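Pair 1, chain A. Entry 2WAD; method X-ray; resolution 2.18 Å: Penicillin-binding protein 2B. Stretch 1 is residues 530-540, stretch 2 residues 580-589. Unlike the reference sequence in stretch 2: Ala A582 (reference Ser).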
# COMPACT_ATOMS: atom_id res chain seq x y z
N GLN A 530 -2.48 -14.81 1.67
CA GLN A 530 -3.05 -14.88 3.03
C GLN A 530 -3.86 -16.18 3.12
O GLN A 530 -3.92 -16.80 4.17
CB GLN A 530 -4.02 -13.71 3.30
CG GLN A 530 -4.62 -13.70 4.73
CD GLN A 530 -5.42 -12.42 4.97
OE1 GLN A 530 -6.30 -12.08 4.17
NE2 GLN A 530 -5.07 -11.67 6.01
N TYR A 531 -4.47 -16.58 2.01
CA TYR A 531 -5.28 -17.80 2.00
C TYR A 531 -4.40 -19.02 2.30
O TYR A 531 -4.66 -19.79 3.25
CB TYR A 531 -6.06 -17.90 0.68
CG TYR A 531 -6.38 -19.30 0.17
CD1 TYR A 531 -7.17 -20.16 0.92
CD2 TYR A 531 -5.96 -19.73 -1.09
CE1 TYR A 531 -7.51 -21.42 0.47
CE2 TYR A 531 -6.30 -21.00 -1.57
CZ TYR A 531 -7.08 -21.83 -0.77
OH TYR A 531 -7.43 -23.10 -1.19
N VAL A 532 -3.32 -19.20 1.55
CA VAL A 532 -2.47 -20.36 1.84
C VAL A 532 -1.76 -20.23 3.19
O VAL A 532 -1.54 -21.26 3.86
CB VAL A 532 -1.46 -20.71 0.71
CG1 VAL A 532 -0.46 -19.54 0.50
CG2 VAL A 532 -0.70 -21.98 1.10
N ALA A 533 -1.46 -19.00 3.62
CA ALA A 533 -0.82 -18.79 4.95
C ALA A 533 -1.76 -19.17 6.09
O ALA A 533 -1.32 -19.69 7.12
CB ALA A 533 -0.36 -17.34 5.14
N THR A 534 -3.06 -18.93 5.88
CA THR A 534 -4.11 -19.29 6.84
C THR A 534 -4.19 -20.81 7.02
O THR A 534 -4.27 -21.33 8.15
CB THR A 534 -5.49 -18.72 6.39
OG1 THR A 534 -5.43 -17.28 6.36
CG2 THR A 534 -6.61 -19.16 7.33
N ILE A 535 -4.18 -21.53 5.91
CA ILE A 535 -4.05 -22.99 5.95
C ILE A 535 -2.78 -23.41 6.70
O ILE A 535 -2.80 -24.28 7.58
CB ILE A 535 -4.04 -23.60 4.53
CG1 ILE A 535 -5.40 -23.34 3.86
CG2 ILE A 535 -3.75 -25.10 4.63
CD1 ILE A 535 -5.52 -23.71 2.38
N ALA A 536 -1.68 -22.76 6.39
CA ALA A 536 -0.40 -23.10 7.01
C ALA A 536 -0.39 -22.78 8.51
O ALA A 536 0.40 -23.34 9.25
CB ALA A 536 0.74 -22.35 6.29
N ASN A 537 -1.26 -21.87 8.96
CA ASN A 537 -1.30 -21.49 10.37
C ASN A 537 -2.53 -22.11 11.04
O ASN A 537 -3.09 -21.58 12.01
CB ASN A 537 -1.34 -19.96 10.47
CG ASN A 537 -1.08 -19.44 11.87
OD1 ASN A 537 -0.15 -19.89 12.54
ND2 ASN A 537 -1.88 -18.46 12.31
N ASN A 538 -2.98 -23.22 10.47
CA ASN A 538 -4.07 -24.01 11.04
C ASN A 538 -5.41 -23.32 11.23
O ASN A 538 -6.12 -23.58 12.20
CB ASN A 538 -3.61 -24.72 12.31
CG ASN A 538 -2.49 -25.73 12.03
OD1 ASN A 538 -2.58 -26.50 11.08
ND2 ASN A 538 -1.42 -25.67 12.81
N GLY A 539 -5.73 -22.43 10.30
CA GLY A 539 -7.05 -21.80 10.23
C GLY A 539 -7.12 -20.44 10.89
O GLY A 539 -8.13 -19.76 10.83
N VAL A 540 -6.05 -20.02 11.54
CA VAL A 540 -5.99 -18.68 12.10
C VAL A 540 -5.36 -17.67 11.13
O VAL A 540 -4.17 -17.65 10.87
CB VAL A 540 -5.23 -18.64 13.44
CG1 VAL A 540 -5.09 -17.19 13.91
CG2 VAL A 540 -5.95 -19.52 14.47
N ASP A 580 -10.63 -31.84 10.13
CA ASP A 580 -10.86 -31.30 8.80
C ASP A 580 -9.65 -30.54 8.23
O ASP A 580 -9.23 -30.78 7.11
CB ASP A 580 -12.16 -30.49 8.78
CG ASP A 580 -13.39 -31.38 8.87
OD1 ASP A 580 -14.50 -30.87 9.12
OD2 ASP A 580 -13.28 -32.61 8.72
N MET A 581 -9.06 -29.63 9.00
CA MET A 581 -7.85 -28.95 8.59
C MET A 581 -6.70 -29.94 8.31
O MET A 581 -5.84 -29.69 7.47
CB MET A 581 -7.43 -27.93 9.66
CG MET A 581 -6.17 -27.11 9.32
SD MET A 581 -6.39 -26.15 7.80
CE MET A 581 -7.46 -24.79 8.31
N ALA A 582 -6.69 -31.05 9.04
CA ALA A 582 -5.66 -32.07 8.84
C ALA A 582 -5.88 -32.76 7.49
O ALA A 582 -4.94 -33.14 6.81
CB ALA A 582 -5.66 -33.07 10.01
N ILE A 583 -7.14 -32.86 7.06
CA ILE A 583 -7.44 -33.38 5.74
C ILE A 583 -6.93 -32.43 4.65
O ILE A 583 -6.32 -32.87 3.69
CB ILE A 583 -8.92 -33.72 5.59
CG1 ILE A 583 -9.21 -34.95 6.45
CG2 ILE A 583 -9.28 -34.06 4.14
CD1 ILE A 583 -10.64 -35.01 7.00
N LEU A 584 -7.13 -31.12 4.80
CA LEU A 584 -6.59 -30.18 3.83
C LEU A 584 -5.06 -30.30 3.74
O LEU A 584 -4.53 -30.32 2.64
CB LEU A 584 -6.97 -28.74 4.15
CG LEU A 584 -8.46 -28.40 4.24
CD1 LEU A 584 -8.66 -26.90 4.52
CD2 LEU A 584 -9.29 -28.87 3.01
N HIS A 585 -4.38 -30.34 4.89
CA HIS A 585 -2.93 -30.53 4.97
C HIS A 585 -2.41 -31.80 4.28
O HIS A 585 -1.33 -31.80 3.69
CB HIS A 585 -2.48 -30.52 6.44
CG HIS A 585 -2.46 -29.15 7.07
ND1 HIS A 585 -1.96 -28.92 8.33
CD2 HIS A 585 -2.86 -27.94 6.60
CE1 HIS A 585 -2.06 -27.63 8.62
NE2 HIS A 585 -2.59 -27.02 7.58
N GLN A 586 -3.18 -32.89 4.34
CA GLN A 586 -2.79 -34.15 3.68
C GLN A 586 -3.00 -34.01 2.17
O GLN A 586 -2.18 -34.49 1.39
CB GLN A 586 -3.58 -35.34 4.25
CG GLN A 586 -3.19 -36.73 3.74
CD GLN A 586 -1.78 -37.18 4.15
OE1 GLN A 586 -1.25 -36.77 5.18
NE2 GLN A 586 -1.17 -38.04 3.34
N GLY A 587 -4.06 -33.34 1.75
CA GLY A 587 -4.25 -33.09 0.33
C GLY A 587 -3.14 -32.26 -0.29
O GLY A 587 -2.61 -32.60 -1.35
N PHE A 588 -2.78 -31.14 0.34
CA PHE A 588 -1.69 -30.29 -0.15
C PHE A 588 -0.36 -31.03 -0.13
O PHE A 588 0.56 -30.75 -0.91
CB PHE A 588 -1.56 -28.98 0.65
CG PHE A 588 -2.51 -27.89 0.22
CD1 PHE A 588 -3.81 -28.18 -0.20
CD2 PHE A 588 -2.12 -26.55 0.23
CE1 PHE A 588 -4.70 -27.18 -0.58
CE2 PHE A 588 -3.01 -25.54 -0.18
CZ PHE A 588 -4.30 -25.87 -0.58
N TYR A 589 -0.23 -31.98 0.79
CA TYR A 589 1.02 -32.73 0.88
C TYR A 589 1.14 -33.73 -0.26
O TYR A 589 2.20 -33.87 -0.85
CB TYR A 589 1.14 -33.45 2.23
CG TYR A 589 2.38 -34.33 2.31
CD1 TYR A 589 3.62 -33.81 2.70
CD2 TYR A 589 2.31 -35.68 1.98
CE1 TYR A 589 4.74 -34.60 2.76
CE2 TYR A 589 3.43 -36.49 2.04
CZ TYR A 589 4.64 -35.94 2.44
OH TYR A 589 5.77 -36.70 2.52

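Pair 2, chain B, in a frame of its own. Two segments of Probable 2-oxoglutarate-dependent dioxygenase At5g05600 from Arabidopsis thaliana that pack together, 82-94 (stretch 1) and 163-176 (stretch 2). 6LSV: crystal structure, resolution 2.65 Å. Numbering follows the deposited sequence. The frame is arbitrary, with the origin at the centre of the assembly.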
# COMPACT_ATOMS: atom_id res chain seq x y z
N ASN B 82 13.73 14.46 -2.95
CA ASN B 82 13.60 15.67 -3.76
C ASN B 82 12.53 15.49 -4.83
O ASN B 82 12.78 15.58 -6.03
CB ASN B 82 14.94 16.05 -4.40
CG ASN B 82 16.00 16.41 -3.38
OD1 ASN B 82 15.69 16.94 -2.31
ND2 ASN B 82 17.25 16.10 -3.69
N HIS B 83 11.31 15.25 -4.36
CA HIS B 83 10.22 14.78 -5.20
C HIS B 83 9.12 15.82 -5.39
O HIS B 83 8.09 15.51 -6.01
CB HIS B 83 9.64 13.50 -4.61
CG HIS B 83 9.64 13.47 -3.11
ND1 HIS B 83 8.96 14.40 -2.35
CD2 HIS B 83 10.26 12.64 -2.23
CE1 HIS B 83 9.14 14.14 -1.07
NE2 HIS B 83 9.93 13.08 -0.97
N GLY B 84 9.29 17.03 -4.88
CA GLY B 84 8.32 18.08 -5.06
C GLY B 84 7.23 18.15 -4.02
O GLY B 84 6.35 19.02 -4.13
N VAL B 85 7.23 17.27 -3.03
CA VAL B 85 6.27 17.30 -1.94
C VAL B 85 6.93 17.93 -0.73
O VAL B 85 8.09 17.62 -0.40
CB VAL B 85 5.74 15.89 -1.61
CG1 VAL B 85 4.65 15.95 -0.55
CG2 VAL B 85 5.22 15.22 -2.87
N LYS B 86 6.22 18.83 -0.07
CA LYS B 86 6.81 19.60 1.01
C LYS B 86 7.07 18.69 2.21
O LYS B 86 6.17 17.94 2.61
CB LYS B 86 5.90 20.76 1.41
CG LYS B 86 6.07 22.03 0.58
CD LYS B 86 5.84 21.80 -0.91
CE LYS B 86 6.71 22.72 -1.76
NZ LYS B 86 6.71 22.31 -3.19
N PRO B 87 8.27 18.72 2.79
CA PRO B 87 8.52 17.92 4.00
C PRO B 87 7.56 18.23 5.14
O PRO B 87 7.16 17.31 5.86
CB PRO B 87 9.96 18.29 4.36
CG PRO B 87 10.58 18.57 3.05
CD PRO B 87 9.52 19.26 2.24
N GLU B 88 7.18 19.50 5.32
CA GLU B 88 6.23 19.80 6.38
C GLU B 88 4.86 19.20 6.08
O GLU B 88 4.14 18.82 7.01
CB GLU B 88 6.11 21.31 6.58
CG GLU B 88 5.82 22.09 5.32
CD GLU B 88 7.08 22.64 4.67
OE1 GLU B 88 6.99 23.69 4.01
OE2 GLU B 88 8.16 22.02 4.82
N LEU B 89 4.49 19.09 4.80
CA LEU B 89 3.24 18.43 4.46
C LEU B 89 3.32 16.94 4.75
O LEU B 89 2.35 16.34 5.24
CB LEU B 89 2.89 18.68 2.99
CG LEU B 89 1.63 17.99 2.46
CD1 LEU B 89 0.40 18.42 3.25
CD2 LEU B 89 1.45 18.26 0.98
N MET B 90 4.46 16.31 4.44
CA MET B 90 4.64 14.89 4.73
C MET B 90 4.48 14.61 6.21
O MET B 90 3.84 13.62 6.60
CB MET B 90 6.01 14.43 4.25
CG MET B 90 6.26 14.63 2.77
SD MET B 90 7.94 14.14 2.32
CE MET B 90 7.82 12.36 2.41
N ASP B 91 5.05 15.46 7.06
CA ASP B 91 4.97 15.24 8.50
C ASP B 91 3.60 15.62 9.05
O ASP B 91 3.09 14.96 9.96
CB ASP B 91 6.07 16.02 9.21
CG ASP B 91 7.46 15.63 8.72
OD1 ASP B 91 7.78 14.42 8.74
OD2 ASP B 91 8.22 16.52 8.31
N ALA B 92 2.99 16.68 8.52
CA ALA B 92 1.64 17.05 8.95
C ALA B 92 0.66 15.93 8.66
O ALA B 92 -0.24 15.66 9.47
CB ALA B 92 1.21 18.35 8.28
N ALA B 93 0.81 15.28 7.51
CA ALA B 93 -0.04 14.13 7.19
C ALA B 93 0.11 13.03 8.22
O ALA B 93 -0.88 12.43 8.66
CB ALA B 93 0.30 13.61 5.79
N ARG B 94 1.35 12.74 8.63
CA ARG B 94 1.57 11.68 9.61
C ARG B 94 1.00 12.07 10.97
O ARG B 94 0.28 11.29 11.60
CB ARG B 94 3.06 11.37 9.71
CG ARG B 94 3.39 10.36 10.79
CD ARG B 94 4.89 10.29 11.03
NE ARG B 94 5.62 9.85 9.84
CZ ARG B 94 6.26 10.67 9.01
NH1 ARG B 94 6.27 11.98 9.24
NH2 ARG B 94 6.90 10.17 7.96
N GLU B 163 -8.14 18.97 5.36
CA GLU B 163 -7.38 19.84 4.47
C GLU B 163 -6.00 19.27 4.18
O GLU B 163 -5.47 19.46 3.08
CB GLU B 163 -7.28 21.24 5.07
CG GLU B 163 -8.63 21.94 5.18
CD GLU B 163 -8.54 23.28 5.87
OE1 GLU B 163 -8.04 23.33 7.02
OE2 GLU B 163 -8.96 24.29 5.27
N VAL B 164 -5.41 18.57 5.15
CA VAL B 164 -4.11 17.94 4.92
C VAL B 164 -4.25 16.72 4.03
O VAL B 164 -3.37 16.44 3.21
CB VAL B 164 -3.45 17.59 6.27
CG1 VAL B 164 -2.07 17.00 6.04
CG2 VAL B 164 -3.34 18.83 7.14
N ILE B 165 -5.34 15.97 4.17
CA ILE B 165 -5.57 14.82 3.29
C ILE B 165 -5.74 15.28 1.85
O ILE B 165 -5.12 14.73 0.93
CB ILE B 165 -6.80 14.01 3.76
CG1 ILE B 165 -6.52 13.30 5.08
CG2 ILE B 165 -7.20 13.00 2.71
CD1 ILE B 165 -7.80 12.87 5.80
N ASP B 166 -6.57 16.30 1.63
CA ASP B 166 -6.86 16.75 0.27
C ASP B 166 -5.61 17.26 -0.43
O ASP B 166 -5.40 16.97 -1.62
CB ASP B 166 -7.94 17.84 0.30
CG ASP B 166 -8.81 17.83 -0.94
OD1 ASP B 166 -9.18 16.73 -1.39
OD2 ASP B 166 -9.11 18.92 -1.47
N GLU B 167 -4.77 18.02 0.27
CA GLU B 167 -3.56 18.52 -0.36
C GLU B 167 -2.53 17.42 -0.53
O GLU B 167 -1.89 17.32 -1.58
CB GLU B 167 -2.99 19.69 0.45
CG GLU B 167 -2.00 20.53 -0.33
CD GLU B 167 -1.03 21.29 0.56
OE1 GLU B 167 -1.29 21.40 1.77
OE2 GLU B 167 0.01 21.76 0.04
N TYR B 168 -2.35 16.57 0.49
CA TYR B 168 -1.45 15.43 0.37
C TYR B 168 -1.86 14.55 -0.81
O TYR B 168 -1.01 14.15 -1.62
CB TYR B 168 -1.46 14.63 1.67
CG TYR B 168 -0.43 13.52 1.76
CD1 TYR B 168 0.89 13.79 2.12
CD2 TYR B 168 -0.79 12.20 1.53
CE1 TYR B 168 1.82 12.77 2.22
CE2 TYR B 168 0.13 11.18 1.63
CZ TYR B 168 1.44 11.47 1.97
OH TYR B 168 2.35 10.44 2.07
N GLY B 169 -3.16 14.26 -0.93
CA GLY B 169 -3.63 13.49 -2.08
C GLY B 169 -3.36 14.19 -3.40
O GLY B 169 -2.98 13.55 -4.38
N GLU B 170 -3.56 15.51 -3.44
CA GLU B 170 -3.28 16.26 -4.65
C GLU B 170 -1.81 16.16 -5.04
O GLU B 170 -1.48 15.98 -6.22
CB GLU B 170 -3.67 17.73 -4.46
CG GLU B 170 -4.94 18.15 -5.18
CD GLU B 170 -5.08 19.65 -5.24
OE1 GLU B 170 -4.41 20.28 -6.08
OE2 GLU B 170 -5.85 20.21 -4.43
N GLU B 171 -0.92 16.28 -4.06
CA GLU B 171 0.51 16.29 -4.35
C GLU B 171 0.99 14.92 -4.82
O GLU B 171 1.83 14.82 -5.71
CB GLU B 171 1.29 16.73 -3.12
CG GLU B 171 1.15 18.21 -2.79
CD GLU B 171 1.66 19.10 -3.91
OE1 GLU B 171 0.84 19.80 -4.54
OE2 GLU B 171 2.89 19.11 -4.15
N LEU B 172 0.45 13.85 -4.23
CA LEU B 172 0.90 12.51 -4.59
C LEU B 172 0.29 12.04 -5.91
O LEU B 172 0.88 11.20 -6.60
CB LEU B 172 0.58 11.52 -3.47
CG LEU B 172 1.73 11.31 -2.47
CD1 LEU B 172 2.06 12.60 -1.73
CD2 LEU B 172 1.41 10.22 -1.48
N VAL B 173 -0.87 12.58 -6.29
CA VAL B 173 -1.38 12.34 -7.64
C VAL B 173 -0.45 12.94 -8.67
O VAL B 173 -0.14 12.32 -9.70
CB VAL B 173 -2.82 12.89 -7.77
CG1 VAL B 173 -3.20 13.06 -9.23
CG2 VAL B 173 -3.81 11.97 -7.06
N LYS B 174 0.04 14.16 -8.42
CA LYS B 174 1.00 14.80 -9.32
C LYS B 174 2.31 14.01 -9.38
O LYS B 174 2.87 13.80 -10.46
CB LYS B 174 1.27 16.24 -8.87
CG LYS B 174 0.13 17.21 -9.10
CD LYS B 174 0.48 18.60 -8.59
CE LYS B 174 -0.75 19.49 -8.53
NZ LYS B 174 -0.77 20.34 -7.30
N LEU B 175 2.81 13.60 -8.21
CA LEU B 175 4.06 12.84 -8.17
C LEU B 175 3.92 11.51 -8.91
O LEU B 175 4.85 11.08 -9.60
CB LEU B 175 4.47 12.61 -6.72
CG LEU B 175 5.60 11.61 -6.43
CD1 LEU B 175 6.89 12.01 -7.14
CD2 LEU B 175 5.82 11.49 -4.92
N SER B 176 2.76 10.86 -8.79
CA SER B 176 2.57 9.58 -9.48
C SER B 176 2.65 9.75 -10.99
O SER B 176 3.27 8.94 -11.68
CB SER B 176 1.23 8.95 -9.08
OG SER B 176 1.03 8.97 -7.68

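In both pairs the helix of stretch 1 crosses the helix of stretch 2 at an oblique angle, 116° between the N-to-C directions in pair 1 and 131° in pair 2, with axes approaching to 11.0 and 9.6 Å. Fourteen central residues superpose with an RMSD of 0.8 Å, yet the matched segments differ in what follows and precedes them. In pair 1 the helix stops and Asn A537 leads into a type I' turn; in pair 2 the helix has only just begun, after Lys B86 at the N-cap position, and continues.

The central match is Ile A535 with Leu B89, each the residue of its stretch most covered by the partner. Leu B89 points toward stretch 2 and sits as a knob among Val B164, Glu B167, Tyr B168 and Glu B171. Ile A535 leaves sideways, and its branches spread: CD1 lies 3.9 Å from Phe A588 CZ, while CG2 lies 4.3 Å from Met A581 SD.

On stretch 2, three positions carry most of the contact. At the first, Met A581 matches Val B164. Met A581 reaches past the end of helix 530-536, placing its CE 3.5 Å from Gly A539 N. Val B164 is shorter, and the axes of pair 2 approach more closely; its CG1 lies 4.0 Å from Leu B89 CD1 and 4.1 Å from Ala B93 CB.

At the second, His A585 matches Tyr B168, two rings put to different use. His A585 NE2 donates a hydrogen bond to Ile A535 O, 2.7 Å long and nearly straight at 169°; this carbonyl also accepts from Asn A538 N at 3.1 Å. The imidazole thus meets the first stretch through its edge. Tyr B168 makes no hydrogen bond across the contact and offers a ring face instead: Ala B93 CB stands 4.1 Å from the ring centroid in a CH-pi contact, while Leu B89 CG lies at the ring edge, 4.3 Å from Tyr B168 CD1.

At the third, Phe A588 matches Glu B171, both pointing toward the other stretch. The ring of Phe A588 takes Val A532 CG2 at its edge, 4.4 Å from Phe A588 CE2. Glu B171 packs with its aliphatic part, CG lying 3.8 Å from Leu B89 CD2, and its carboxylate OE1 forms a salt bridge with Lys B174 NZ at 3.2 Å.

A fourth match is lighter: Leu A584 points toward stretch 1 but stays 4.9 Å away at its nearest, while Glu B167 starts sideways and brings OE1 to 3.7 Å from Leu B89 CD1.

The rule is a branched aliphatic residue against three positions one helical turn apart or nearly so. Pair 1 adds a polar tie to a backbone carbonyl; pair 2 holds by side-chain packing without any hydrogen bond across.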